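Local coordinates for uncharacterized protein Atu1656 (Agrobacterium tumefaciens, PDB 2OJH) that is of unknown function but belongs to the TolB family and folds as a six-bladed beta-propeller, at residues F221-V234 and G270-G283. Sequence-based numbering, arbitrary orientation. Where two conformers were deposited one is given.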
loop_
_atom_site.group_PDB
_atom_site.type_symbol
_atom_site.label_atom_id
_atom_site.label_comp_id
_atom_site.label_asym_id
_atom_site.label_seq_id
_atom_site.Cartn_x
_atom_site.Cartn_y
_atom_site.Cartn_z
ATOM N N PHE A 221 0.560 1.406 -7.236
ATOM C CA PHE A 221 1.093 0.880 -5.994
ATOM C C PHE A 221 2.625 0.983 -5.811
ATOM O O PHE A 221 3.262 -0.020 -5.453
ATOM C CB PHE A 221 0.665 -0.597 -5.786
ATOM C CG PHE A 221 -0.717 -0.922 -6.289
ATOM C CD1 PHE A 221 -1.857 -0.286 -5.746
ATOM C CD2 PHE A 221 -0.882 -1.877 -7.293
ATOM C CE1 PHE A 221 -3.149 -0.566 -6.252
ATOM C CE2 PHE A 221 -2.170 -2.183 -7.799
ATOM C CZ PHE A 221 -3.305 -1.528 -7.280
ATOM N N PRO A 222 3.228 2.177 -6.007
ATOM C CA PRO A 222 4.678 2.275 -5.700
ATOM C C PRO A 222 5.019 2.136 -4.211
ATOM O O PRO A 222 4.398 2.801 -3.340
ATOM C CB PRO A 222 5.060 3.662 -6.271
ATOM C CG PRO A 222 3.766 4.470 -6.192
ATOM C CD PRO A 222 2.692 3.452 -6.541
ATOM N N HIS A 223 5.952 1.214 -3.907
ATOM C CA HIS A 223 6.524 1.110 -2.586
ATOM C C HIS A 223 8.050 1.173 -2.643
ATOM O O HIS A 223 8.691 0.235 -3.092
ATOM C CB HIS A 223 6.011 -0.163 -1.885
ATOM C CG HIS A 223 4.517 -0.279 -1.892
ATOM N ND1 HIS A 223 3.707 0.612 -1.225
ATOM C CD2 HIS A 223 3.686 -1.150 -2.515
ATOM C CE1 HIS A 223 2.443 0.270 -1.398
ATOM N NE2 HIS A 223 2.401 -0.805 -2.166
ATOM N N PRO A 224 8.623 2.314 -2.234
ATOM C CA PRO A 224 10.058 2.405 -2.002
ATOM C C PRO A 224 10.550 1.442 -0.897
ATOM O O PRO A 224 9.949 1.354 0.188
ATOM C CB PRO A 224 10.264 3.860 -1.591
ATOM C CG PRO A 224 9.080 4.599 -2.087
ATOM C CD PRO A 224 7.939 3.606 -2.034
ATOM N N SER A 225 11.623 0.725 -1.201
ATOM C CA SER A 225 12.244 -0.197 -0.243
ATOM C C SER A 225 12.850 0.587 0.928
ATOM O O SER A 225 13.437 1.656 0.714
ATOM C CB SER A 225 13.344 -0.993 -0.955
ATOM O OG SER A 225 14.157 -1.713 -0.044
ATOM N N PRO A 226 12.730 0.065 2.163
ATOM C CA PRO A 226 13.419 0.736 3.282
ATOM C C PRO A 226 14.943 0.855 3.117
ATOM O O PRO A 226 15.594 1.642 3.838
ATOM C CB PRO A 226 13.087 -0.128 4.494
ATOM C CG PRO A 226 12.398 -1.325 3.995
ATOM C CD PRO A 226 11.965 -1.120 2.597
ATOM N N SER A 227 15.512 0.111 2.174
ATOM C CA SER A 227 16.945 0.126 1.985
ATOM C C SER A 227 17.378 1.241 1.040
ATOM O O SER A 227 18.580 1.491 0.859
ATOM C CB SER A 227 17.430 -1.244 1.532
ATOM O OG SER A 227 17.235 -2.187 2.575
ATOM N N GLY A 228 16.392 1.897 0.433
ATOM C CA GLY A 228 16.612 3.120 -0.328
ATOM C C GLY A 228 17.191 2.984 -1.707
ATOM O O GLY A 228 17.663 3.979 -2.271
ATOM N N ASP A 229 17.139 1.787 -2.281
ATOM C CA ASP A 229 17.701 1.598 -3.626
ATOM C C ASP A 229 16.657 1.254 -4.702
ATOM O O ASP A 229 16.928 1.394 -5.894
ATOM C CB ASP A 229 18.849 0.549 -3.643
ATOM C CG ASP A 229 18.410 -0.849 -3.153
ATOM O OD1 ASP A 229 17.515 -0.940 -2.295
ATOM O OD2 ASP A 229 18.978 -1.858 -3.637
ATOM N N LYS A 230 15.481 0.791 -4.277
ATOM C CA LYS A 230 14.519 0.181 -5.205
ATOM C C LYS A 230 13.093 0.569 -4.878
ATOM O O LYS A 230 12.735 0.855 -3.721
ATOM C CB LYS A 230 14.621 -1.365 -5.163
ATOM C CG LYS A 230 15.928 -2.002 -5.681
ATOM C CD LYS A 230 16.098 -1.787 -7.173
ATOM C CE LYS A 230 17.343 -2.513 -7.697
ATOM N NZ LYS A 230 17.728 -2.101 -9.091
ATOM N N VAL A 231 12.275 0.555 -5.923
ATOM C CA VAL A 231 10.829 0.711 -5.813
ATOM C C VAL A 231 10.175 -0.481 -6.520
ATOM O O VAL A 231 10.488 -0.759 -7.699
ATOM C CB VAL A 231 10.374 2.033 -6.536
ATOM C CG1 VAL A 231 8.841 2.136 -6.613
ATOM C CG2 VAL A 231 10.994 3.277 -5.836
ATOM N N VAL A 232 9.237 -1.133 -5.826
ATOM C CA VAL A 232 8.421 -2.209 -6.422
ATOM C C VAL A 232 7.032 -1.621 -6.756
ATOM O O VAL A 232 6.548 -0.708 -6.075
ATOM C CB VAL A 232 8.321 -3.454 -5.446
ATOM C CG1 VAL A 232 7.515 -3.119 -4.218
ATOM C CG2 VAL A 232 7.732 -4.682 -6.139
ATOM N N PHE A 233 6.389 -2.131 -7.799
ATOM C CA PHE A 233 5.107 -1.593 -8.222
ATOM C C PHE A 233 4.484 -2.596 -9.184
ATOM O O PHE A 233 5.127 -3.585 -9.538
ATOM C CB PHE A 233 5.236 -0.172 -8.831
ATOM C CG PHE A 233 6.027 -0.109 -10.130
ATOM C CD1 PHE A 233 7.406 -0.054 -10.099
ATOM C CD2 PHE A 233 5.382 -0.022 -11.357
ATOM C CE1 PHE A 233 8.143 0.034 -11.289
ATOM C CE2 PHE A 233 6.121 0.036 -12.563
ATOM C CZ PHE A 233 7.482 0.061 -12.512
ATOM N N VAL A 234 3.214 -2.393 -9.524
ATOM C CA VAL A 234 2.512 -3.268 -10.468
ATOM C C VAL A 234 2.240 -2.507 -11.767
ATOM O O VAL A 234 1.841 -1.352 -11.712
ATOM C CB VAL A 234 1.173 -3.704 -9.900
ATOM C CG1 VAL A 234 0.333 -4.455 -10.940
ATOM C CG2 VAL A 234 1.366 -4.578 -8.644
ATOM N N GLY A 270 -3.594 -7.900 -9.293
ATOM C CA GLY A 270 -3.812 -6.466 -9.456
ATOM C C GLY A 270 -4.322 -5.953 -8.132
ATOM O O GLY A 270 -3.547 -5.828 -7.181
ATOM N N GLN A 271 -5.616 -5.663 -8.059
ATOM C CA GLN A 271 -6.159 -5.176 -6.782
ATOM C C GLN A 271 -5.917 -6.255 -5.714
ATOM O O GLN A 271 -6.217 -7.430 -5.949
ATOM C CB GLN A 271 -7.652 -4.870 -6.939
ATOM C CG GLN A 271 -8.375 -4.545 -5.600
ATOM C CD GLN A 271 -7.978 -3.186 -5.058
ATOM O OE1 GLN A 271 -7.038 -2.565 -5.549
ATOM N NE2 GLN A 271 -8.717 -2.693 -4.073
ATOM N N GLY A 272 -5.415 -5.847 -4.551
ATOM C CA GLY A 272 -5.116 -6.772 -3.446
ATOM C C GLY A 272 -3.669 -7.278 -3.422
ATOM O O GLY A 272 -3.135 -7.630 -2.350
ATOM N N THR A 273 -3.035 -7.333 -4.591
ATOM C CA THR A 273 -1.675 -7.864 -4.706
ATOM C C THR A 273 -0.721 -7.127 -3.744
ATOM O O THR A 273 0.021 -7.763 -2.981
ATOM C CB THR A 273 -1.189 -7.828 -6.195
ATOM O OG1 THR A 273 -1.969 -8.762 -6.934
ATOM C CG2 THR A 273 0.275 -8.214 -6.342
HETATM N N MSE A 274 -0.733 -5.790 -3.765
HETATM C CA MSE A 274 0.174 -5.021 -2.903
HETATM C C MSE A 274 -0.316 -3.586 -2.670
HETATM O O MSE A 274 0.456 -2.634 -2.850
HETATM C CB MSE A 274 1.631 -5.012 -3.447
HETATM C CG MSE A 274 1.786 -4.362 -4.776
HETATM SE SE MSE A 274 3.661 -4.325 -5.379
HETATM C CE MSE A 274 3.980 -6.285 -5.336
ATOM N N ASN A 275 -1.578 -3.393 -2.256
ATOM C CA ASN A 275 -2.041 -1.990 -2.176
ATOM C C ASN A 275 -1.225 -1.166 -1.207
ATOM O O ASN A 275 -0.997 0.034 -1.431
ATOM C CB ASN A 275 -3.523 -1.870 -1.776
ATOM C CG ASN A 275 -4.413 -2.515 -2.756
ATOM O OD1 ASN A 275 -4.543 -3.742 -2.759
ATOM N ND2 ASN A 275 -5.022 -1.712 -3.632
ATOM N N SER A 276 -0.822 -1.799 -0.116
ATOM C CA SER A 276 -0.237 -1.096 1.016
ATOM C C SER A 276 1.277 -1.389 1.145
ATOM O O SER A 276 1.772 -2.352 0.531
ATOM C CB SER A 276 -0.958 -1.504 2.291
ATOM O OG SER A 276 -2.251 -0.922 2.319
ATOM N N PRO A 277 2.013 -0.564 1.920
ATOM C CA PRO A 277 3.472 -0.741 2.023
ATOM C C PRO A 277 3.852 -2.165 2.401
ATOM O O PRO A 277 3.428 -2.663 3.456
ATOM C CB PRO A 277 3.889 0.261 3.087
ATOM C CG PRO A 277 2.837 1.327 3.073
ATOM C CD PRO A 277 1.539 0.608 2.692
ATOM N N ASN A 278 4.591 -2.850 1.516
ATOM C CA ASN A 278 4.780 -4.313 1.682
ATOM C C ASN A 278 6.213 -4.878 1.931
ATOM O O ASN A 278 6.436 -6.090 1.822
ATOM C CB ASN A 278 4.188 -4.991 0.462
ATOM C CG ASN A 278 4.844 -4.533 -0.807
ATOM O OD1 ASN A 278 5.371 -3.415 -0.872
ATOM N ND2 ASN A 278 4.862 -5.399 -1.809
ATOM N N TRP A 279 7.184 -4.018 2.244
ATOM C CA TRP A 279 8.580 -4.456 2.320
ATOM C C TRP A 279 8.854 -4.981 3.700
ATOM O O TRP A 279 8.368 -4.419 4.713
ATOM C CB TRP A 279 9.543 -3.282 2.043
ATOM C CG TRP A 279 9.647 -2.884 0.581
ATOM C CD1 TRP A 279 8.930 -1.928 -0.077
ATOM C CD2 TRP A 279 10.510 -3.481 -0.388
ATOM N NE1 TRP A 279 9.314 -1.880 -1.414
ATOM C CE2 TRP A 279 10.304 -2.812 -1.612
ATOM C CE3 TRP A 279 11.478 -4.493 -0.323
ATOM C CZ2 TRP A 279 11.001 -3.167 -2.776
ATOM C CZ3 TRP A 279 12.182 -4.830 -1.474
ATOM C CH2 TRP A 279 11.933 -4.180 -2.674
ATOM N N SER A 280 9.647 -6.046 3.753
ATOM C CA SER A 280 10.339 -6.438 4.985
ATOM C C SER A 280 11.175 -5.255 5.490
ATOM O O SER A 280 11.673 -4.445 4.689
ATOM C CB SER A 280 11.278 -7.594 4.657
ATOM O OG SER A 280 12.112 -7.861 5.754
ATOM N N PRO A 281 11.358 -5.155 6.818
ATOM C CA PRO A 281 12.165 -4.059 7.342
ATOM C C PRO A 281 13.610 -4.119 6.853
ATOM O O PRO A 281 14.281 -3.091 6.846
ATOM C CB PRO A 281 12.089 -4.258 8.861
ATOM C CG PRO A 281 11.725 -5.663 9.057
ATOM C CD PRO A 281 10.853 -6.035 7.891
ATOM N N ASP A 282 14.087 -5.297 6.442
ATOM C CA ASP A 282 15.448 -5.431 5.902
ATOM C C ASP A 282 15.610 -4.955 4.454
ATOM O O ASP A 282 16.728 -4.913 3.949
ATOM C CB ASP A 282 15.981 -6.869 6.051
ATOM C CG ASP A 282 15.238 -7.902 5.168
ATOM O OD1 ASP A 282 14.612 -7.559 4.121
ATOM O OD2 ASP A 282 15.312 -9.105 5.521
ATOM N N GLY A 283 14.506 -4.647 3.777
ATOM C CA GLY A 283 14.579 -4.135 2.397
ATOM C C GLY A 283 15.029 -5.128 1.327
ATOM O O GLY A 283 15.260 -4.734 0.173
HETATM O O HOH W 1 18.465 -4.262 1.925
HETATM O O HOH W 2 16.958 -1.798 5.169
#
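Trp-279 and His-223 fasten two neighbouring blades of the propeller, each donating a ring N-H to a backbone carbonyl of the other segment, and so illustrate how side chains of one blade can bond to the backbone of the next. The indole NE1 of Trp-279 donates to His-223 O at 2.8 Å, and the imidazole NE2 of His-223 donates to Met-274 O, also at 2.8 Å and close to the ring plane. His-223 O is gripped twice, since Val-232 N, its hairpin partner, approaches from the opposite face of the carbonyl plane. Packing is tight here: Ser-225 CA sits 3.5 Å from the centroid of the indole's five-membered ring, almost on its normal, in a CH-pi contact, while Pro-226 CD presses on Trp-279 CB at 3.3 Å. In selenomethionine Met-274 the bend at chi3 (58°) carries CE to 4.2 Å from Val-232 CG2; its CG meets Val-234 CG2. Asn-278 OD1, buried beside the His-223 ring, has no partner in the model, whereas ND2 of the same amide bonds to Ala-287 O.

Toward the exposed Pro-226, Pro-281 and Asp-282, in two type I turns, the contact loosens. Ser-225 OG gives Gly-283 O only a weak bond while closing an ST turn with Ser-227 N. Asp-179 OD2 of the preceding blade hydrogen-bonds His-223 ND1, Phe-286 of strand 285-291 packs on Val-232 and Met-274, and strand 45-49 flanks the 270-283 loop.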